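Local coordinates for protein GntR family transcriptional regulator (Streptococcus agalactiae, PDB 7B5U) that probably regulates transcription by binding DNA, and binds the second messenger c-di-AMP through the RCK_C domain that forms this chain, at residues A4-I9 / D66-M71; K19-L24 / A32-I37; W27-A32 / K72-L77. One frame throughout, in Å; residues are numbered along the deposited sequence. Where two conformers were deposited one is given.

Interaction 1 of 3, residues A4-I9 / D66-M71; sequences APYEII and DVYARM
One face of the Tyr-6 ring is met by Tyr-68 CB, which lies 3.8 Å above the ring plane and toward its rim. This is a CH-pi contact, with Tyr-68 CB 4.0 Å from the centroid of the Tyr-6 ring. The closest carbons are Tyr-6 CE2 and Tyr-68 CB, at 3.9 Å. The two rings are nearly parallel, with planes 25° apart. They are slid so far along each other that they barely overlap, and their centroids are 5.7 Å apart. The methylene of Tyr-68, rather than its ring, therefore does most of the touching on Tyr-6.

The Tyr-68 ring is met at its edge, near its plane, by Ile-8. Ile-8 CG2 approaches Tyr-68 CE1 to 3.7 Å. Tyr-68 CG is anti to the backbone N, and the ring reaches from the helix toward the strand to meet this methyl group.

Ile-8 uses its two branches on different partners. CG1 sits between the backbone N and the carbonyl carbon (chi1 61°) and carries CD1 to Met-71. There Ile-8 CD1 lies 4.1 Å from Met-71 CE. The Met-71 chain is bent at both chi2 and chi3, so its methyl end folds back and meets Ile-8 CD1 together with its own CB. No hydrogen bond crosses this contact; it is apolar throughout.

Tyr-6 also meets Phe-61 of the neighbouring strand, and Met-71 packs on Val-26 and Thr-30 of helix 26-30. Strand 6-9 is an outermost strand of the four-stranded antiparallel sheet within this chain. The axes of strand 6-9 and helix segment 66-71 run nearly parallel, 11° apart, and approach to 10.1 Å. This is the helix-on-sheet layer of the RCK_C (TrkA-C) fold, closed between the first strand and the last helix of the domain.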
loop_
_atom_site.group_PDB
_atom_site.type_symbol
_atom_site.label_atom_id
_atom_site.label_comp_id
_atom_site.label_asym_id
_atom_site.label_seq_id
_atom_site.Cartn_x
_atom_site.Cartn_y
_atom_site.Cartn_z
ATOM N N ALA A 4 10.060 -3.355 5.104
ATOM C CA ALA A 4 9.868 -2.509 6.277
ATOM C C ALA A 4 9.390 -1.129 5.838
ATOM O O ALA A 4 10.003 -0.516 4.954
ATOM C CB ALA A 4 11.176 -2.378 7.050
ATOM N N PRO A 5 8.321 -0.598 6.426
ATOM C CA PRO A 5 7.823 0.709 5.986
ATOM C C PRO A 5 8.739 1.844 6.406
ATOM O O PRO A 5 9.368 1.816 7.468
ATOM C CB PRO A 5 6.461 0.833 6.684
ATOM C CG PRO A 5 6.117 -0.543 7.132
ATOM C CD PRO A 5 7.416 -1.236 7.394
ATOM N N TYR A 6 8.819 2.844 5.543
ATOM C CA TYR A 6 9.309 4.152 5.931
ATOM C C TYR A 6 8.236 4.877 6.739
ATOM O O TYR A 6 7.034 4.619 6.596
ATOM C CB TYR A 6 9.602 4.983 4.686
ATOM C CG TYR A 6 10.743 4.457 3.867
ATOM C CD1 TYR A 6 10.518 3.580 2.820
ATOM C CD2 TYR A 6 12.049 4.827 4.149
ATOM C CE1 TYR A 6 11.564 3.083 2.071
ATOM C CE2 TYR A 6 13.104 4.338 3.402
ATOM C CZ TYR A 6 12.853 3.467 2.365
ATOM O OH TYR A 6 13.890 2.965 1.611
ATOM N N GLU A 7 8.682 5.817 7.579
ATOM C CA GLU A 7 7.792 6.630 8.399
ATOM C C GLU A 7 8.151 8.089 8.171
ATOM O O GLU A 7 9.321 8.463 8.312
ATOM C CB GLU A 7 7.963 6.281 9.886
ATOM C CG GLU A 7 7.036 7.055 10.819
ATOM C CD GLU A 7 7.217 6.697 12.286
ATOM O OE1 GLU A 7 6.511 7.291 13.131
ATOM O OE2 GLU A 7 8.057 5.826 12.606
ATOM N N ILE A 8 7.170 8.909 7.805
ATOM C CA ILE A 8 7.367 10.353 7.748
ATOM C C ILE A 8 6.304 11.042 8.588
ATOM O O ILE A 8 5.144 10.617 8.623
ATOM C CB ILE A 8 7.385 10.921 6.312
ATOM C CG1 ILE A 8 6.065 10.654 5.586
ATOM C CG2 ILE A 8 8.584 10.400 5.535
ATOM C CD1 ILE A 8 5.957 11.397 4.263
ATOM N N ILE A 9 6.709 12.106 9.274
ATOM C CA ILE A 9 5.796 12.955 10.030
ATOM C C ILE A 9 5.531 14.193 9.181
ATOM O O ILE A 9 6.455 14.963 8.893
ATOM C CB ILE A 9 6.395 13.351 11.392
ATOM C CG1 ILE A 9 6.750 12.114 12.228
ATOM C CG2 ILE A 9 5.421 14.277 12.129
ATOM C CD1 ILE A 9 7.586 12.435 13.459
ATOM N N ASP A 66 14.353 5.921 -3.256
ATOM C CA ASP A 66 13.876 6.955 -4.168
ATOM C C ASP A 66 12.427 7.320 -3.868
ATOM O O ASP A 66 12.055 8.497 -3.933
ATOM C CB ASP A 66 14.037 6.494 -5.615
ATOM C CG ASP A 66 13.932 7.639 -6.606
ATOM O OD1 ASP A 66 14.828 8.510 -6.603
ATOM O OD2 ASP A 66 12.961 7.672 -7.391
ATOM N N VAL A 67 11.592 6.323 -3.541
ATOM C CA VAL A 67 10.217 6.606 -3.148
ATOM C C VAL A 67 10.195 7.464 -1.894
ATOM O O VAL A 67 9.397 8.404 -1.775
ATOM C CB VAL A 67 9.452 5.289 -2.941
ATOM C CG1 VAL A 67 8.098 5.562 -2.312
ATOM C CG2 VAL A 67 9.305 4.543 -4.258
ATOM N N TYR A 68 11.067 7.150 -0.932
ATOM C CA TYR A 68 11.177 7.987 0.258
ATOM C C TYR A 68 11.486 9.437 -0.118
ATOM O O TYR A 68 10.869 10.374 0.403
ATOM C CB TYR A 68 12.220 7.444 1.243
ATOM C CG TYR A 68 12.565 8.501 2.254
ATOM C CD1 TYR A 68 11.703 8.789 3.304
ATOM C CD2 TYR A 68 13.713 9.279 2.111
ATOM C CE1 TYR A 68 11.988 9.807 4.207
ATOM C CE2 TYR A 68 14.011 10.296 3.009
ATOM C CZ TYR A 68 13.140 10.553 4.053
ATOM O OH TYR A 68 13.406 11.557 4.961
ATOM N N ALA A 69 12.450 9.644 -1.021
ATOM C CA ALA A 69 12.806 11.001 -1.432
ATOM C C ALA A 69 11.622 11.721 -2.070
ATOM O O ALA A 69 11.402 12.917 -1.827
ATOM C CB ALA A 69 13.991 10.950 -2.399
ATOM N N ARG A 70 10.843 11.006 -2.885
ATOM C CA ARG A 70 9.646 11.587 -3.484
ATOM C C ARG A 70 8.616 11.978 -2.424
ATOM O O ARG A 70 8.032 13.067 -2.491
ATOM C CB ARG A 70 9.061 10.633 -4.531
ATOM C CG ARG A 70 10.029 10.376 -5.684
ATOM C CD ARG A 70 9.599 9.260 -6.624
ATOM N NE ARG A 70 8.378 9.619 -7.333
ATOM C CZ ARG A 70 7.664 8.772 -8.070
ATOM N NH1 ARG A 70 8.049 7.501 -8.215
ATOM N NH2 ARG A 70 6.556 9.212 -8.658
ATOM N N MET A 71 8.357 11.095 -1.450
ATOM C CA MET A 71 7.399 11.419 -0.395
ATOM C C MET A 71 7.849 12.625 0.411
ATOM O O MET A 71 7.043 13.506 0.737
ATOM C CB MET A 71 7.185 10.209 0.511
ATOM C CG MET A 71 6.320 9.149 -0.123
ATOM S SD MET A 71 4.575 9.621 -0.180
ATOM C CE MET A 71 4.063 9.075 1.450
#

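Interaction 2 of 3, residues K19-L24 / A32-I37; sequences KSIGEL and ATIVAI. With 2BA ((2R,3R,3aS,5R,7aR,9R,10R,10aS,12R,14aR)-2,9-bis(6-amino-9H-purin-9-yl)octahydro-2H,7H-difuro[3,2-d:3',2'-j][1,3,7,9,2,8 ]tetraoxadiphosphacyclododecine-3,5,10,12-tetrol 5,12-dioxide), chain C.
Ile-21 and Ile-34 share one side-chain shape: CG1 is anti to the carbonyl carbon (chi1 -67° in Ile-21) and the chain is extended at chi2. Each CD1 is thus carried to the end of a straight arm, and the two arms meet tip to tip. Ile-21 CD1 lies 3.9 Å from Ile-34 CD1. Ile-37 has the same torsions in the conformer given, where Ile-21 CD1 also lies 3.8 Å from Ile-37 CD1. Ile-37 has a second conformer, so this touch is less certain. The contact is small and buried, and no hydrogen bond crosses it. Pro-47 and Val-26 also pack against both Ile-21 and Ile-34.

The other branch of Ile-21 turns to the ligand. Ile-21 CG2 lies over the face of one adenine of c-di-AMP, 3.3 Å from ligand C41. The same base is read by the backbone of Ile-34. Ile-34 N donates to ligand N11 at 2.9 Å, and the exocyclic amine N61 donates back to Ile-34 O, also at 2.9 Å. Both bonds are fairly straight, at 164° and 162°. This donor-acceptor pair matches the Watson-Crick edge of adenine, and two bonds on one edge fix the rotation of the base within its own plane. The contact therefore forms part of the c-di-AMP pocket of the RCK_C domain; Asn-25 and His-28 of both subunits also bond to the ligand.

The helix that carries Ile-21 starts with a capping box. Ser-20 OG accepts from Glu-23 N at 3.0 Å, and Ser-20 N donates to Glu-23 OE1, which it meets from above the carboxylate plane. On the strand, Val-35 and Ala-36 both face Phe-60, a classic beta bulge between Ile-34 and Ile-37. Thr-33 and Val-35 pack on the same residues of the second subunit, and Thr-33 OG1 is hydrogen-bonded to Ser-46 of that subunit.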
loop_
_atom_site.group_PDB
_atom_site.type_symbol
_atom_site.label_atom_id
_atom_site.label_comp_id
_atom_site.label_asym_id
_atom_site.label_seq_id
_atom_site.Cartn_x
_atom_site.Cartn_y
_atom_site.Cartn_z
ATOM N N LYS A 19 -6.368 16.519 2.469
ATOM C CA LYS A 19 -6.880 15.775 1.333
ATOM C C LYS A 19 -6.847 14.280 1.620
ATOM O O LYS A 19 -6.079 13.798 2.459
ATOM C CB LYS A 19 -6.054 16.085 0.083
ATOM C CG LYS A 19 -6.100 17.551 -0.333
ATOM C CD LYS A 19 -6.115 17.675 -1.846
ATOM C CE LYS A 19 -6.089 19.124 -2.305
ATOM N NZ LYS A 19 -4.700 19.644 -2.417
ATOM N N SER A 20 -7.694 13.551 0.903
ATOM C CA SER A 20 -7.705 12.106 1.010
ATOM C C SER A 20 -6.604 11.496 0.146
ATOM O O SER A 20 -6.131 12.088 -0.826
ATOM C CB SER A 20 -9.057 11.552 0.567
ATOM O OG SER A 20 -9.211 11.679 -0.834
ATOM N N ILE A 21 -6.241 10.259 0.488
ATOM C CA ILE A 21 -5.222 9.536 -0.272
ATOM C C ILE A 21 -5.631 9.396 -1.732
ATOM O O ILE A 21 -4.796 9.507 -2.642
ATOM C CB ILE A 21 -4.946 8.170 0.386
ATOM C CG1 ILE A 21 -4.281 8.363 1.751
ATOM C CG2 ILE A 21 -4.120 7.279 -0.519
ATOM C CD1 ILE A 21 -4.078 7.055 2.519
ATOM N N GLY A 22 -6.917 9.152 -1.979
ATOM C CA GLY A 22 -7.402 9.032 -3.343
ATOM C C GLY A 22 -7.378 10.342 -4.110
ATOM O O GLY A 22 -7.059 10.362 -5.303
ATOM N N GLU A 23 -7.749 11.447 -3.455
ATOM C CA GLU A 23 -7.648 12.757 -4.094
ATOM C C GLU A 23 -6.208 13.065 -4.462
ATOM O O GLU A 23 -5.938 13.628 -5.533
ATOM C CB GLU A 23 -8.165 13.847 -3.148
ATOM C CG GLU A 23 -9.663 13.877 -3.015
ATOM C CD GLU A 23 -10.148 14.654 -1.799
ATOM O OE1 GLU A 23 -9.328 15.225 -1.038
ATOM O OE2 GLU A 23 -11.380 14.695 -1.606
ATOM N N LEU A 24 -5.273 12.731 -3.571
ATOM C CA LEU A 24 -3.860 12.963 -3.835
ATOM C C LEU A 24 -3.344 12.039 -4.919
ATOM O O LEU A 24 -2.389 12.396 -5.623
ATOM C CB LEU A 24 -3.050 12.756 -2.561
ATOM C CG LEU A 24 -3.336 13.767 -1.454
ATOM C CD1 LEU A 24 -2.606 13.367 -0.190
ATOM C CD2 LEU A 24 -2.926 15.162 -1.889
ATOM N N ALA A 32 4.798 5.551 -3.700
ATOM C CA ALA A 32 4.649 4.952 -2.382
ATOM C C ALA A 32 3.318 4.238 -2.226
ATOM O O ALA A 32 2.288 4.699 -2.728
ATOM C CB ALA A 32 4.736 6.042 -1.320
ATOM N N THR A 33 3.338 3.131 -1.490
ATOM C CA THR A 33 2.112 2.467 -1.062
ATOM C C THR A 33 1.984 2.669 0.441
ATOM O O THR A 33 2.808 2.154 1.216
ATOM C CB THR A 33 2.133 0.983 -1.414
ATOM O OG1 THR A 33 2.268 0.830 -2.835
ATOM C CG2 THR A 33 0.845 0.300 -0.977
ATOM N N ILE A 34 0.980 3.444 0.850
ATOM C CA ILE A 34 0.767 3.738 2.266
ATOM C C ILE A 34 0.139 2.529 2.949
ATOM O O ILE A 34 -0.893 2.013 2.503
ATOM C CB ILE A 34 -0.106 4.993 2.438
ATOM C CG1 ILE A 34 0.597 6.232 1.862
ATOM C CG2 ILE A 34 -0.479 5.170 3.904
ATOM C CD1 ILE A 34 -0.294 7.468 1.807
ATOM N N VAL A 35 0.771 2.068 4.031
ATOM C CA VAL A 35 0.275 0.917 4.778
ATOM C C VAL A 35 -0.504 1.325 6.016
ATOM O O VAL A 35 -1.350 0.563 6.485
ATOM C CB VAL A 35 1.395 -0.080 5.129
ATOM C CG1 VAL A 35 1.993 -0.631 3.874
ATOM C CG2 VAL A 35 2.465 0.551 6.003
ATOM N N ALA A 36 -0.218 2.509 6.560
ATOM C CA ALA A 36 -0.931 2.965 7.742
ATOM C C ALA A 36 -0.769 4.469 7.895
ATOM O O ALA A 36 0.223 5.047 7.447
ATOM C CB ALA A 36 -0.422 2.281 9.015
ATOM N N ILE A 37 -1.757 5.088 8.544
ATOM C CA ILE A 37 -1.683 6.473 8.991
ATOM C C ILE A 37 -1.828 6.476 10.501
ATOM O O ILE A 37 -2.729 5.825 11.046
ATOM C CB ILE A 37 -2.790 7.345 8.371
ATOM C CG1 ILE A 37 -2.699 7.354 6.851
ATOM C CG2 ILE A 37 -2.716 8.768 8.929
ATOM C CD1 ILE A 37 -3.960 7.846 6.198
HETATM P P 2BA C . -4.085 3.388 -8.426
HETATM O O1P 2BA C . -2.748 3.163 -7.826
HETATM O O2P 2BA C . -4.156 3.625 -9.897
HETATM O "O5'" 2BA C . -5.023 2.136 -7.992
HETATM C "C5'" 2BA C . -6.290 1.981 -8.588
HETATM C "C4'" 2BA C . -7.068 0.927 -7.749
HETATM O "O4'" 2BA C . -6.442 -0.246 -7.835
HETATM C "C3'" 2BA C . -7.163 1.321 -6.254
HETATM O "O3'" 2BA C . -8.276 2.121 -6.080
HETATM C "C2'" 2BA C . -7.208 -0.085 -5.605
HETATM O "O2'" 2BA C . -8.608 -0.593 -5.542
HETATM C "C1'" 2BA C . -6.415 -0.849 -6.381
HETATM N N9 2BA C . -5.020 -0.931 -5.961
HETATM C C8 2BA C . -3.986 -0.297 -6.571
HETATM N N7 2BA C . -2.854 -0.593 -5.903
HETATM C C5 2BA C . -3.223 -1.400 -4.876
HETATM C C6 2BA C . -2.537 -2.028 -3.871
HETATM N N6 2BA C . -1.125 -1.930 -3.672
HETATM N N1 2BA C . -3.195 -2.797 -3.002
HETATM C C2 2BA C . -4.543 -2.948 -3.082
HETATM N N3 2BA C . -5.244 -2.366 -4.068
HETATM C C4 2BA C . -4.544 -1.599 -4.928
HETATM P P1 2BA C . -8.440 3.066 -4.738
HETATM O O1P1 2BA C . -8.160 2.296 -3.494
HETATM O O2P1 2BA C . -9.787 3.697 -4.832
HETATM O "O5'1" 2BA C . -7.248 4.171 -4.887
HETATM C "C5'1" 2BA C . -7.358 5.166 -5.886
HETATM C "C4'1" 2BA C . -5.957 5.850 -6.002
HETATM O "O4'1" 2BA C . -5.633 6.425 -4.848
HETATM C "C3'1" 2BA C . -4.856 4.818 -6.350
HETATM O "O3'1" 2BA C . -4.811 4.696 -7.729
HETATM C "C2'1" 2BA C . -3.634 5.483 -5.667
HETATM O "O2'1" 2BA C . -2.990 6.469 -6.594
HETATM C "C1'1" 2BA C . -4.125 6.083 -4.563
HETATM N N91 2BA C . -4.120 5.276 -3.347
HETATM C C81 2BA C . -5.168 4.644 -2.757
HETATM N N71 2BA C . -4.734 3.977 -1.672
HETATM C C51 2BA C . -3.397 4.186 -1.620
HETATM C C61 2BA C . -2.387 3.768 -0.770
HETATM N N61 2BA C . -2.654 2.944 0.369
HETATM N N11 2BA C . -1.148 4.164 -0.968
HETATM C C21 2BA C . -0.843 4.942 -2.033
HETATM N N31 2BA C . -1.774 5.384 -2.885
HETATM C C41 2BA C . -3.032 4.968 -2.656
#

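Interaction 3 of 3, residues W27-A32 / K72-L77; sequences WHQTGA and KTYFNL. With 2BA ((2R,3R,3aS,5R,7aR,9R,10R,10aS,12R,14aR)-2,9-bis(6-amino-9H-purin-9-yl)octahydro-2H,7H-difuro[3,2-d:3',2'-j][1,3,7,9,2,8 ]tetraoxadiphosphacyclododecine-3,5,10,12-tetrol 5,12-dioxide), chain C.
Tyr-74 is the residue of 72-77 that meets helix 26-30, touching Gln-29 and Thr-30. With chi1 at -173° the Tyr-74 ring swings away from its own N and over to helix 26-30. Thr-30 CG2 sits over one face of this ring in a CH-pi contact, 4.1 Å from the centroid of the Tyr-74 ring. Thr-30 CG2 is 3.7 Å from Tyr-74 CG. Gln-29 meets the far end of the ring. Its chain is bent at chi2, and Gln-29 CG lies 3.5 Å from Tyr-74 OH. Gln-29 CB lies 3.6 Å from Tyr-74 CE1. The Gln-29 amide plane is turned 28° from the ring. His-16 stacks on Tyr-74 as well.

Phe-75 follows as the first residue to leave helical angles, and it packs on Ile-59 and Val-10. Asn-76, with positive phi, is the C-prime residue of a Schellman motif. Leu-77 N reaches back to Lys-72 O, and Asn-76 N to Thr-73 O.

Thr-30 has a second task. With CG2 on the ring, Thr-30 OG1 accepts from Ala-32 N at 3.2 Å, which makes an ST turn as the chain leaves helix 26-30. Another side of that helix faces c-di-AMP. His-28 NE2 donates to the phosphate oxygen O2P at 2.7 Å, near the plane of the imidazole. Trp-27 CE3 lies over the centre of the His-28 ring, 3.7 Å above its plane, and probably helps to hold the ring in place. Trp-27 N gives a weak bond to adenine N31. Trp-27 NE1 is bonded to Ser-46 O of the second subunit. Helix 26-30 is thus packed on the C-terminal helix while it lines the c-di-AMP site of the RCK_C dimer.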
loop_
_atom_site.group_PDB
_atom_site.type_symbol
_atom_site.label_atom_id
_atom_site.label_comp_id
_atom_site.label_asym_id
_atom_site.label_seq_id
_atom_site.Cartn_x
_atom_site.Cartn_y
_atom_site.Cartn_z
ATOM N N TRP A 27 0.106 6.940 -4.953
ATOM C CA TRP A 27 1.045 6.035 -5.624
ATOM C C TRP A 27 1.541 6.626 -6.939
ATOM O O TRP A 27 2.721 6.485 -7.286
ATOM C CB TRP A 27 0.437 4.638 -5.854
ATOM C CG TRP A 27 1.478 3.696 -6.412
ATOM C CD1 TRP A 27 2.349 2.926 -5.689
ATOM C CD2 TRP A 27 1.809 3.474 -7.797
ATOM N NE1 TRP A 27 3.192 2.243 -6.530
ATOM C CE2 TRP A 27 2.883 2.559 -7.829
ATOM C CE3 TRP A 27 1.299 3.955 -9.012
ATOM C CZ2 TRP A 27 3.446 2.115 -9.025
ATOM C CZ3 TRP A 27 1.865 3.510 -10.197
ATOM C CH2 TRP A 27 2.926 2.598 -10.195
ATOM N N HIS A 28 0.653 7.281 -7.692
ATOM C CA HIS A 28 1.044 7.888 -8.963
ATOM C C HIS A 28 1.896 9.135 -8.790
ATOM O O HIS A 28 2.625 9.508 -9.716
ATOM C CB HIS A 28 -0.196 8.194 -9.795
ATOM C CG HIS A 28 -0.877 6.964 -10.299
ATOM N ND1 HIS A 28 -0.437 6.282 -11.413
ATOM C CD2 HIS A 28 -1.954 6.281 -9.840
ATOM C CE1 HIS A 28 -1.205 5.226 -11.613
ATOM N NE2 HIS A 28 -2.136 5.206 -10.676
ATOM N N GLN A 29 1.812 9.793 -7.632
ATOM C CA GLN A 29 2.605 10.997 -7.405
ATOM C C GLN A 29 4.010 10.678 -6.924
ATOM O O GLN A 29 4.955 11.396 -7.264
ATOM C CB GLN A 29 1.949 11.873 -6.339
ATOM C CG GLN A 29 0.565 12.335 -6.675
ATOM C CD GLN A 29 0.542 13.409 -7.737
ATOM O OE1 GLN A 29 1.581 13.875 -8.194
ATOM N NE2 GLN A 29 -0.654 13.808 -8.142
ATOM N N THR A 30 4.161 9.626 -6.106
ATOM C CA THR A 30 5.404 9.383 -5.377
ATOM C C THR A 30 5.927 7.963 -5.484
ATOM O O THR A 30 7.044 7.708 -5.015
ATOM C CB THR A 30 5.231 9.669 -3.880
ATOM O OG1 THR A 30 4.307 8.721 -3.331
ATOM C CG2 THR A 30 4.754 11.109 -3.645
ATOM N N GLY A 31 5.146 7.020 -6.016
ATOM C CA GLY A 31 5.551 5.631 -6.021
ATOM C C GLY A 31 5.365 4.902 -4.710
ATOM O O GLY A 31 5.724 3.717 -4.629
ATOM N N ALA A 32 4.798 5.551 -3.700
ATOM C CA ALA A 32 4.649 4.952 -2.382
ATOM C C ALA A 32 3.318 4.238 -2.226
ATOM O O ALA A 32 2.288 4.699 -2.728
ATOM C CB ALA A 32 4.736 6.042 -1.320
ATOM N N LYS A 72 9.129 12.684 0.748
ATOM C CA LYS A 72 9.615 13.809 1.531
ATOM C C LYS A 72 9.467 15.121 0.767
ATOM O O LYS A 72 9.056 16.139 1.336
ATOM C CB LYS A 72 11.063 13.545 1.928
ATOM C CG LYS A 72 11.908 14.780 2.048
ATOM C CD LYS A 72 13.329 14.418 2.406
ATOM C CE LYS A 72 13.564 14.734 3.843
ATOM N NZ LYS A 72 15.001 14.805 4.099
ATOM N N THR A 73 9.786 15.114 -0.526
ATOM C CA THR A 73 9.627 16.328 -1.323
ATOM C C THR A 73 8.160 16.701 -1.469
ATOM O O THR A 73 7.784 17.873 -1.341
ATOM C CB THR A 73 10.262 16.113 -2.694
ATOM O OG1 THR A 73 11.648 15.801 -2.521
ATOM C CG2 THR A 73 10.144 17.354 -3.557
ATOM N N TYR A 74 7.326 15.703 -1.737
ATOM C CA TYR A 74 5.907 15.915 -1.967
ATOM C C TYR A 74 5.235 16.575 -0.770
ATOM O O TYR A 74 4.346 17.420 -0.943
ATOM C CB TYR A 74 5.275 14.561 -2.285
ATOM C CG TYR A 74 3.834 14.566 -2.716
ATOM C CD1 TYR A 74 3.477 14.936 -4.002
ATOM C CD2 TYR A 74 2.837 14.150 -1.848
ATOM C CE1 TYR A 74 2.154 14.910 -4.410
ATOM C CE2 TYR A 74 1.516 14.113 -2.246
ATOM C CZ TYR A 74 1.185 14.495 -3.523
ATOM O OH TYR A 74 -0.134 14.460 -3.919
ATOM N N PHE A 75 5.639 16.214 0.450
ATOM C CA PHE A 75 5.042 16.775 1.655
ATOM C C PHE A 75 5.847 17.934 2.250
ATOM O O PHE A 75 5.654 18.275 3.425
ATOM C CB PHE A 75 4.775 15.677 2.682
ATOM C CG PHE A 75 3.589 14.816 2.345
ATOM C CD1 PHE A 75 3.752 13.527 1.885
ATOM C CD2 PHE A 75 2.305 15.315 2.467
ATOM C CE1 PHE A 75 2.645 12.746 1.570
ATOM C CE2 PHE A 75 1.202 14.542 2.163
ATOM C CZ PHE A 75 1.371 13.255 1.712
ATOM N N ASN A 76 6.741 18.545 1.466
ATOM C CA ASN A 76 7.404 19.789 1.869
ATOM C C ASN A 76 8.328 19.576 3.070
ATOM O O ASN A 76 8.432 20.429 3.951
ATOM C CB ASN A 76 6.404 20.930 2.124
ATOM C CG ASN A 76 7.087 22.274 2.268
ATOM O OD1 ASN A 76 8.114 22.534 1.626
ATOM N ND2 ASN A 76 6.541 23.131 3.130
ATOM N N LEU A 77 9.033 18.442 3.083
ATOM C CA LEU A 77 9.911 18.072 4.185
ATOM C C LEU A 77 11.395 18.185 3.831
ATOM O O LEU A 77 12.234 17.596 4.520
ATOM C CB LEU A 77 9.583 16.661 4.679
ATOM C CG LEU A 77 8.173 16.447 5.247
ATOM C CD1 LEU A 77 7.924 14.986 5.595
ATOM C CD2 LEU A 77 7.984 17.321 6.466
HETATM P P 2BA C . -4.085 3.388 -8.426
HETATM O O1P 2BA C . -2.748 3.163 -7.826
HETATM O O2P 2BA C . -4.156 3.625 -9.897
HETATM O "O5'" 2BA C . -5.023 2.136 -7.992
HETATM C "C5'" 2BA C . -6.290 1.981 -8.588
HETATM C "C4'" 2BA C . -7.068 0.927 -7.749
HETATM O "O4'" 2BA C . -6.442 -0.246 -7.835
HETATM C "C3'" 2BA C . -7.163 1.321 -6.254
HETATM O "O3'" 2BA C . -8.276 2.121 -6.080
HETATM C "C2'" 2BA C . -7.208 -0.085 -5.605
HETATM O "O2'" 2BA C . -8.608 -0.593 -5.542
HETATM C "C1'" 2BA C . -6.415 -0.849 -6.381
HETATM N N9 2BA C . -5.020 -0.931 -5.961
HETATM C C8 2BA C . -3.986 -0.297 -6.571
HETATM N N7 2BA C . -2.854 -0.593 -5.903
HETATM C C5 2BA C . -3.223 -1.400 -4.876
HETATM C C6 2BA C . -2.537 -2.028 -3.871
HETATM N N6 2BA C . -1.125 -1.930 -3.672
HETATM N N1 2BA C . -3.195 -2.797 -3.002
HETATM C C2 2BA C . -4.543 -2.948 -3.082
HETATM N N3 2BA C . -5.244 -2.366 -4.068
HETATM C C4 2BA C . -4.544 -1.599 -4.928
HETATM P P1 2BA C . -8.440 3.066 -4.738
HETATM O O1P1 2BA C . -8.160 2.296 -3.494
HETATM O O2P1 2BA C . -9.787 3.697 -4.832
HETATM O "O5'1" 2BA C . -7.248 4.171 -4.887
HETATM C "C5'1" 2BA C . -7.358 5.166 -5.886
HETATM C "C4'1" 2BA C . -5.957 5.850 -6.002
HETATM O "O4'1" 2BA C . -5.633 6.425 -4.848
HETATM C "C3'1" 2BA C . -4.856 4.818 -6.350
HETATM O "O3'1" 2BA C . -4.811 4.696 -7.729
HETATM C "C2'1" 2BA C . -3.634 5.483 -5.667
HETATM O "O2'1" 2BA C . -2.990 6.469 -6.594
HETATM C "C1'1" 2BA C . -4.125 6.083 -4.563
HETATM N N91 2BA C . -4.120 5.276 -3.347
HETATM C C81 2BA C . -5.168 4.644 -2.757
HETATM N N71 2BA C . -4.734 3.977 -1.672
HETATM C C51 2BA C . -3.397 4.186 -1.620
HETATM C C61 2BA C . -2.387 3.768 -0.770
HETATM N N61 2BA C . -2.654 2.944 0.369
HETATM N N11 2BA C . -1.148 4.164 -0.968
HETATM C C21 2BA C . -0.843 4.942 -2.033
HETATM N N31 2BA C . -1.774 5.384 -2.885
HETATM C C41 2BA C . -3.032 4.968 -2.656
#

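In the fold
The three contacts lie within one small RCK_C domain, with centres 8 to 12 Å apart. Interaction 2 is nested along the chain inside the loop closed by interaction 1. Interaction 3 alternates with each of the others. Interactions 1 and 3 share helix 65-74, and Arg-70 NH2 of that helix probably bonds to Gln-29 O. Interactions 2 and 3 share Ala-32, where helix 26-30 passes into strand 33-39. Interactions 1 and 2 both reach the four-stranded sheet, on opposite sides of the chain's centre. Interactions 2 and 3 both touch c-di-AMP and the second subunit, so the ligand site adjoins the domain core and the dimer interface.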